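Local atomic coordinates of Tau class glutathione S-transferase (Mangifera indica, PDB entry 5KEJ), a protein that probably catalyses the conjugation of glutathione to electrophilic compounds, as a dimeric plant glutathione transferase of the tau class. Residues K7-W12 against I55-H60; V17-I22 against E67-V72. One frame throughout, in Å; residues are numbered along the deposited sequence.

Overall arrangement
From the N terminus the chain lays down strand 6-10, turns through residues 11-14 and climbs helix 15-26 before strand 32-35 returns beside the first strand. Interaction 1 closes a loop of 42 residues, joining 7-12 to 55-60 and so fixing the third strand against the first. Interaction 2 closes one of 44 residues, bringing helix 68-78 alongside helix 15-26. Because the segments alternate along the chain, the two loops cross instead of nesting. Together they tie the sheet of the thioredoxin-like domain to the two helices packed on one of its faces, with centres about 9 Å apart, and both reach the bound S-hexylglutathione.

Interaction 1 of 2, residues K7-W12 against I55-H60; sequences KLLGAW and IPVLIH. With GTX (S-hexylglutathione), chain C.
Ile55 reaches over Leu9 and Ala11, and its two branches divide the work. CG1 stands between the backbone N and the carbonyl carbon (chi1 50°), which carries CD1 to within 3.6 Å of Ala11 CB, while CG2 rests 3.5 Å from Leu9 O. Cutting this side chain back to an alanine would probably leave Ala11 CB and the Leu9 carbonyl without their apolar neighbour and open a gap beside them. The carbonyl oxygen of Ile55 accepts a hydrogen bond of 3.0 Å from N2 of S-hexylglutathione.

The peptide bond into Pro56 is cis. This is the cis-proline loop of the thioredoxin fold, in which such a bend presents the backbone just before the proline to the cysteinyl part of glutathione. Pro56 CA approaches Leu9 O at 3.3 Å in a CA-H...O contact, and its ring meets CD1 of Leu8.

From Val57 onward the pairing is regular and antiparallel. Val57 O receives the N-H of Leu9, whereas the return bond from Val57 N to Leu9 O is weak. Their side chains point the same way, flank to flank, on one face of the sheet, Leu9 CD1 being 4.0 Å from Val57 CB. Leu58 forms the non-hydrogen-bonded pair with Leu8 on the other face, where CD1 of each meets its counterpart at 4.1 Å. Ile59 exchanges two bonds with Lys7, of 2.8 Å from Ile59 N to Lys7 O and 2.9 Å from Lys7 N to Ile59 O, and its CD1 touches that of Leu9.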
loop_
_atom_site.group_PDB
_atom_site.type_symbol
_atom_site.label_atom_id
_atom_site.label_comp_id
_atom_site.label_asym_id
_atom_site.label_seq_id
_atom_site.Cartn_x
_atom_site.Cartn_y
_atom_site.Cartn_z
ATOM N N LYS A 7 -21.185 -6.659 7.141
ATOM C CA LYS A 7 -20.553 -7.859 7.658
ATOM C C LYS A 7 -19.034 -7.720 7.598
ATOM O O LYS A 7 -18.482 -7.190 6.631
ATOM C CB LYS A 7 -21.007 -9.085 6.863
ATOM C CG LYS A 7 -22.469 -9.410 7.088
ATOM C CD LYS A 7 -23.159 -9.898 5.819
ATOM C CE LYS A 7 -24.675 -9.995 6.043
ATOM N NZ LYS A 7 -25.406 -10.502 4.847
ATOM N N LEU A 8 -18.360 -8.196 8.633
ATOM C CA LEU A 8 -16.917 -8.235 8.602
ATOM C C LEU A 8 -16.461 -9.687 8.617
ATOM O O LEU A 8 -16.839 -10.449 9.502
ATOM C CB LEU A 8 -16.321 -7.456 9.785
ATOM C CG LEU A 8 -14.793 -7.346 9.808
ATOM C CD1 LEU A 8 -14.286 -6.600 8.599
ATOM C CD2 LEU A 8 -14.361 -6.645 11.087
ATOM N N LEU A 9 -15.664 -10.075 7.630
ATOM C CA LEU A 9 -15.080 -11.410 7.644
ATOM C C LEU A 9 -13.760 -11.314 8.399
ATOM O O LEU A 9 -12.856 -10.581 7.989
ATOM C CB LEU A 9 -14.877 -11.956 6.224
ATOM C CG LEU A 9 -16.093 -11.939 5.304
ATOM C CD1 LEU A 9 -15.855 -12.784 4.030
ATOM C CD2 LEU A 9 -17.345 -12.393 6.049
ATOM N N GLY A 10 -13.653 -12.034 9.511
ATOM C CA GLY A 10 -12.545 -11.799 10.406
ATOM C C GLY A 10 -12.030 -13.017 11.123
ATOM O O GLY A 10 -12.390 -14.142 10.807
ATOM N N ALA A 11 -11.154 -12.760 12.084
ATOM C CA ALA A 11 -10.579 -13.766 12.967
ATOM C C ALA A 11 -9.980 -12.994 14.125
ATOM O O ALA A 11 -9.123 -12.141 13.907
ATOM C CB ALA A 11 -9.529 -14.597 12.263
ATOM N N TRP A 12 -10.425 -13.279 15.346
ATOM C CA TRP A 12 -10.049 -12.456 16.502
ATOM C C TRP A 12 -8.527 -12.232 16.699
ATOM O O TRP A 12 -8.152 -11.167 17.179
ATOM C CB TRP A 12 -10.668 -13.037 17.792
ATOM C CG TRP A 12 -10.084 -14.342 18.194
ATOM C CD1 TRP A 12 -10.497 -15.580 17.799
ATOM C CD2 TRP A 12 -8.958 -14.548 19.057
ATOM N NE1 TRP A 12 -9.696 -16.546 18.362
ATOM C CE2 TRP A 12 -8.742 -15.938 19.137
ATOM C CE3 TRP A 12 -8.112 -13.690 19.770
ATOM C CZ2 TRP A 12 -7.711 -16.492 19.898
ATOM C CZ3 TRP A 12 -7.085 -14.243 20.531
ATOM C CH2 TRP A 12 -6.896 -15.631 20.587
ATOM N N ILE A 55 -8.462 -12.254 4.955
ATOM C CA ILE A 55 -9.275 -11.392 5.813
ATOM C C ILE A 55 -8.378 -10.240 6.269
ATOM O O ILE A 55 -7.167 -10.399 6.309
ATOM C CB ILE A 55 -9.831 -12.172 7.012
ATOM C CG1 ILE A 55 -8.682 -12.936 7.676
ATOM C CG2 ILE A 55 -10.935 -13.113 6.544
ATOM C CD1 ILE A 55 -9.097 -13.911 8.718
ATOM N N PRO A 56 -8.960 -9.078 6.616
ATOM C CA PRO A 56 -10.402 -8.798 6.663
ATOM C C PRO A 56 -11.017 -8.569 5.290
ATOM O O PRO A 56 -10.343 -8.243 4.313
ATOM C CB PRO A 56 -10.478 -7.517 7.483
ATOM C CG PRO A 56 -9.188 -6.779 7.068
ATOM C CD PRO A 56 -8.156 -7.884 6.951
ATOM N N VAL A 57 -12.319 -8.771 5.235
ATOM C CA VAL A 57 -13.125 -8.363 4.112
ATOM C C VAL A 57 -14.344 -7.676 4.693
ATOM O O VAL A 57 -15.008 -8.235 5.585
ATOM C CB VAL A 57 -13.550 -9.571 3.249
ATOM C CG1 VAL A 57 -14.600 -9.155 2.210
ATOM C CG2 VAL A 57 -12.334 -10.175 2.595
ATOM N N LEU A 58 -14.626 -6.465 4.221
ATOM C CA LEU A 58 -15.838 -5.761 4.628
ATOM C C LEU A 58 -16.914 -5.987 3.570
ATOM O O LEU A 58 -16.670 -5.777 2.385
ATOM C CB LEU A 58 -15.580 -4.248 4.820
ATOM C CG LEU A 58 -16.735 -3.497 5.518
ATOM C CD1 LEU A 58 -16.676 -3.696 7.026
ATOM C CD2 LEU A 58 -16.798 -2.005 5.167
ATOM N N ILE A 59 -18.102 -6.412 3.985
ATOM C CA ILE A 59 -19.193 -6.603 3.027
ATOM C C ILE A 59 -20.313 -5.648 3.355
ATOM O O ILE A 59 -20.962 -5.786 4.384
ATOM C CB ILE A 59 -19.749 -8.042 3.024
ATOM C CG1 ILE A 59 -18.626 -9.046 2.773
ATOM C CG2 ILE A 59 -20.822 -8.178 1.968
ATOM C CD1 ILE A 59 -19.097 -10.470 2.598
ATOM N N HIS A 60 -20.513 -4.670 2.480
ATOM C CA HIS A 60 -21.443 -3.574 2.721
ATOM C C HIS A 60 -22.548 -3.604 1.663
ATOM O O HIS A 60 -22.272 -3.445 0.469
ATOM C CB HIS A 60 -20.678 -2.246 2.707
ATOM C CG HIS A 60 -21.494 -1.057 3.115
ATOM N ND1 HIS A 60 -21.248 0.212 2.629
ATOM C CD2 HIS A 60 -22.546 -0.942 3.961
ATOM C CE1 HIS A 60 -22.121 1.055 3.152
ATOM N NE2 HIS A 60 -22.921 0.379 3.960
HETATM N N1 GTX C . -2.725 -7.383 3.070
HETATM C CA1 GTX C . -3.834 -7.803 3.923
HETATM C C1 GTX C . -4.419 -6.594 4.561
HETATM O O11 GTX C . -5.609 -6.504 4.606
HETATM O O12 GTX C . -3.709 -5.716 5.001
HETATM C CB1 GTX C . -3.361 -8.809 4.964
HETATM C CG1 GTX C . -4.266 -10.017 5.028
HETATM C CD1 GTX C . -3.733 -11.073 5.948
HETATM O OE1 GTX C . -2.631 -11.472 5.812
HETATM N N2 GTX C . -4.495 -11.517 6.922
HETATM C CA2 GTX C . -4.136 -12.667 7.714
HETATM C C2 GTX C . -4.712 -13.902 7.135
HETATM O O2 GTX C . -4.789 -14.907 7.795
HETATM C CB2 GTX C . -4.630 -12.576 9.149
HETATM S SG2 GTX C . -3.605 -11.693 10.284
HETATM C C1S GTX C . -1.970 -12.157 9.876
HETATM C C2S GTX C . -1.107 -12.280 11.134
HETATM C C3S GTX C . -1.155 -13.691 11.719
HETATM C C4S GTX C . -2.173 -13.828 12.834
HETATM C C5S GTX C . -3.495 -14.458 12.414
HETATM C C6S GTX C . -3.332 -15.527 11.363
HETATM N N3 GTX C . -5.145 -13.818 5.907
HETATM C CA3 GTX C . -5.626 -14.944 5.199
HETATM C C3 GTX C . -4.453 -15.579 4.520
HETATM O O31 GTX C . -4.637 -16.363 3.569
HETATM O O32 GTX C . -3.337 -15.276 4.969
#

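Interaction 2 of 2, residues V17-I22 against E67-V72; sequences VMRARI and ESLIIV. With GTX (S-hexylglutathione), chain C.
Arg19 and Ser68 supply the hydrogen bond between the two helices. The arginine is stretched out as far as NE and delivers NH2 to Ser68 OG at 3.1 Å, with the oxygen only 7° out of the guanidinium plane. Asp104 makes a salt bridge to NH1, which also donates to Ala162 O, so the group is held at both terminal nitrogens, which probably restricts its rotation.

Ligand bonds extend this network. Ser68 OG sits between its own backbone N and carbonyl carbon (chi1 57°), from where it donates to O12 of S-hexylglutathione at 2.7 Å; Ser68 N gives O11 a bond of 2.6 Å. The alpha-carboxylate of the gamma-glutamyl part is thus gripped at the N terminus of helix 68-78, which would be expected to stabilise its charge. Glu67, the N-cap residue, accepts a hydrogen bond at OE2 from the ligand's amino nitrogen N1 (3.0 Å). This acid-serine pair, familiar in glutathione transferases, belongs to the glutathione-binding G-site.

Apolar contacts lie beside the polar pair. Leu69 CD2 sits 3.4 Å over one guanidinium face, nearer its margin than its centre. Ala20 CB meets Ile71 CG2 at 3.8 Å, and Val72 CG2 packs on Arg19 CB.

The short helical segments run nearly parallel, at 8°, their axes approaching to 8.8 Å. On the sheet side, Ala20 rests on Leu8 of strand 6-10, while Ile161 and Tyr158 of helix 158-164 close in on Arg19, Leu69 and Val72.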
loop_
_atom_site.group_PDB
_atom_site.type_symbol
_atom_site.label_atom_id
_atom_site.label_comp_id
_atom_site.label_asym_id
_atom_site.label_seq_id
_atom_site.Cartn_x
_atom_site.Cartn_y
_atom_site.Cartn_z
ATOM N N VAL A 17 -7.467 -7.571 10.758
ATOM C CA VAL A 17 -8.895 -7.520 11.002
ATOM C C VAL A 17 -9.200 -6.505 12.113
ATOM O O VAL A 17 -10.221 -5.796 12.067
ATOM C CB VAL A 17 -9.456 -8.910 11.374
ATOM C CG1 VAL A 17 -10.914 -8.797 11.774
ATOM C CG2 VAL A 17 -9.299 -9.880 10.212
ATOM N N MET A 18 -8.305 -6.415 13.097
ATOM C CA MET A 18 -8.522 -5.492 14.211
ATOM C C MET A 18 -8.586 -4.044 13.725
ATOM O O MET A 18 -9.313 -3.230 14.289
ATOM C CB MET A 18 -7.445 -5.634 15.282
ATOM C CG MET A 18 -7.858 -4.895 16.542
ATOM S SD MET A 18 -6.494 -4.506 17.636
ATOM C CE MET A 18 -5.723 -6.113 17.748
ATOM N N ARG A 19 -7.858 -3.738 12.652
ATOM C CA ARG A 19 -7.950 -2.416 12.023
ATOM C C ARG A 19 -9.355 -2.064 11.601
ATOM O O ARG A 19 -9.782 -0.919 11.766
ATOM C CB ARG A 19 -7.048 -2.336 10.788
ATOM C CG ARG A 19 -5.577 -2.250 11.079
ATOM C CD ARG A 19 -4.760 -2.332 9.800
ATOM N NE ARG A 19 -3.353 -2.035 10.079
ATOM C CZ ARG A 19 -2.360 -2.180 9.207
ATOM N NH1 ARG A 19 -1.113 -1.860 9.561
ATOM N NH2 ARG A 19 -2.614 -2.637 7.981
ATOM N N ALA A 20 -10.063 -3.026 11.006
ATOM C CA ALA A 20 -11.421 -2.771 10.519
ATOM C C ALA A 20 -12.432 -2.590 11.661
ATOM O O ALA A 20 -13.230 -1.658 11.642
ATOM C CB ALA A 20 -11.877 -3.900 9.584
ATOM N N ARG A 21 -12.399 -3.484 12.646
ATOM C CA ARG A 21 -13.297 -3.403 13.800
ATOM C C ARG A 21 -13.135 -2.102 14.574
ATOM O O ARG A 21 -14.121 -1.497 14.972
ATOM C CB ARG A 21 -13.057 -4.565 14.762
ATOM C CG ARG A 21 -13.027 -5.924 14.118
ATOM C CD ARG A 21 -12.853 -6.997 15.179
ATOM N NE ARG A 21 -14.026 -7.127 16.038
ATOM C CZ ARG A 21 -14.085 -7.940 17.086
ATOM N NH1 ARG A 21 -13.034 -8.680 17.400
ATOM N NH2 ARG A 21 -15.187 -8.010 17.821
ATOM N N ILE A 22 -11.893 -1.680 14.795
ATOM C CA ILE A 22 -11.633 -0.440 15.522
ATOM C C ILE A 22 -12.226 0.742 14.777
ATOM O O ILE A 22 -12.809 1.653 15.379
ATOM C CB ILE A 22 -10.122 -0.208 15.731
ATOM C CG1 ILE A 22 -9.583 -1.186 16.764
ATOM C CG2 ILE A 22 -9.843 1.232 16.180
ATOM C CD1 ILE A 22 -8.055 -1.233 16.822
ATOM N N GLU A 67 -8.534 -5.780 1.767
ATOM C CA GLU A 67 -7.304 -5.092 2.200
ATOM C C GLU A 67 -7.604 -4.078 3.316
ATOM O O GLU A 67 -8.346 -3.117 3.125
ATOM C CB GLU A 67 -6.579 -4.415 1.022
ATOM C CG GLU A 67 -6.089 -5.390 -0.057
ATOM C CD GLU A 67 -4.876 -6.221 0.393
ATOM O OE1 GLU A 67 -4.909 -7.467 0.239
ATOM O OE2 GLU A 67 -3.890 -5.622 0.895
ATOM N N SER A 68 -7.007 -4.326 4.479
ATOM C CA SER A 68 -7.319 -3.620 5.720
ATOM C C SER A 68 -7.268 -2.102 5.627
ATOM O O SER A 68 -8.195 -1.430 6.083
ATOM C CB SER A 68 -6.395 -4.095 6.835
ATOM O OG SER A 68 -5.029 -3.921 6.502
ATOM N N LEU A 69 -6.216 -1.559 5.028
ATOM C CA LEU A 69 -6.091 -0.103 4.909
ATOM C C LEU A 69 -7.050 0.483 3.858
ATOM O O LEU A 69 -7.506 1.627 3.980
ATOM C CB LEU A 69 -4.641 0.280 4.586
ATOM C CG LEU A 69 -3.602 -0.112 5.643
ATOM C CD1 LEU A 69 -2.232 0.375 5.223
ATOM C CD2 LEU A 69 -3.972 0.464 7.011
ATOM N N ILE A 70 -7.352 -0.289 2.821
ATOM C CA ILE A 70 -8.349 0.141 1.843
ATOM C C ILE A 70 -9.742 0.172 2.509
ATOM O O ILE A 70 -10.567 1.043 2.214
ATOM C CB ILE A 70 -8.338 -0.785 0.594
ATOM C CG1 ILE A 70 -7.079 -0.521 -0.232
ATOM C CG2 ILE A 70 -9.580 -0.563 -0.288
ATOM C CD1 ILE A 70 -6.783 -1.599 -1.213
ATOM N N ILE A 71 -9.966 -0.772 3.421
ATOM C CA ILE A 71 -11.187 -0.896 4.208
ATOM C C ILE A 71 -11.342 0.245 5.225
ATOM O O ILE A 71 -12.451 0.775 5.425
ATOM C CB ILE A 71 -11.202 -2.258 4.958
ATOM C CG1 ILE A 71 -11.566 -3.394 4.001
ATOM C CG2 ILE A 71 -12.149 -2.222 6.161
ATOM C CD1 ILE A 71 -11.429 -4.783 4.632
ATOM N N VAL A 72 -10.235 0.621 5.868
ATOM C CA VAL A 72 -10.247 1.747 6.797
ATOM C C VAL A 72 -10.614 3.031 6.048
ATOM O O VAL A 72 -11.511 3.780 6.470
ATOM C CB VAL A 72 -8.898 1.900 7.510
ATOM C CG1 VAL A 72 -8.843 3.221 8.311
ATOM C CG2 VAL A 72 -8.644 0.689 8.408
HETATM N N1 GTX C . -2.725 -7.383 3.070
HETATM C CA1 GTX C . -3.834 -7.803 3.923
HETATM C C1 GTX C . -4.419 -6.594 4.561
HETATM O O11 GTX C . -5.609 -6.504 4.606
HETATM O O12 GTX C . -3.709 -5.716 5.001
HETATM C CB1 GTX C . -3.361 -8.809 4.964
HETATM C CG1 GTX C . -4.266 -10.017 5.028
HETATM C CD1 GTX C . -3.733 -11.073 5.948
HETATM O OE1 GTX C . -2.631 -11.472 5.812
HETATM N N2 GTX C . -4.495 -11.517 6.922
HETATM C CA2 GTX C . -4.136 -12.667 7.714
HETATM C C2 GTX C . -4.712 -13.902 7.135
HETATM O O2 GTX C . -4.789 -14.907 7.795
HETATM C CB2 GTX C . -4.630 -12.576 9.149
HETATM S SG2 GTX C . -3.605 -11.693 10.284
HETATM C C1S GTX C . -1.970 -12.157 9.876
HETATM C C2S GTX C . -1.107 -12.280 11.134
HETATM C C3S GTX C . -1.155 -13.691 11.719
HETATM C C4S GTX C . -2.173 -13.828 12.834
HETATM C C5S GTX C . -3.495 -14.458 12.414
HETATM C C6S GTX C . -3.332 -15.527 11.363
HETATM N N3 GTX C . -5.145 -13.818 5.907
HETATM C CA3 GTX C . -5.626 -14.944 5.199
HETATM C C3 GTX C . -4.453 -15.579 4.520
HETATM O O31 GTX C . -4.637 -16.363 3.569
HETATM O O32 GTX C . -3.337 -15.276 4.969
#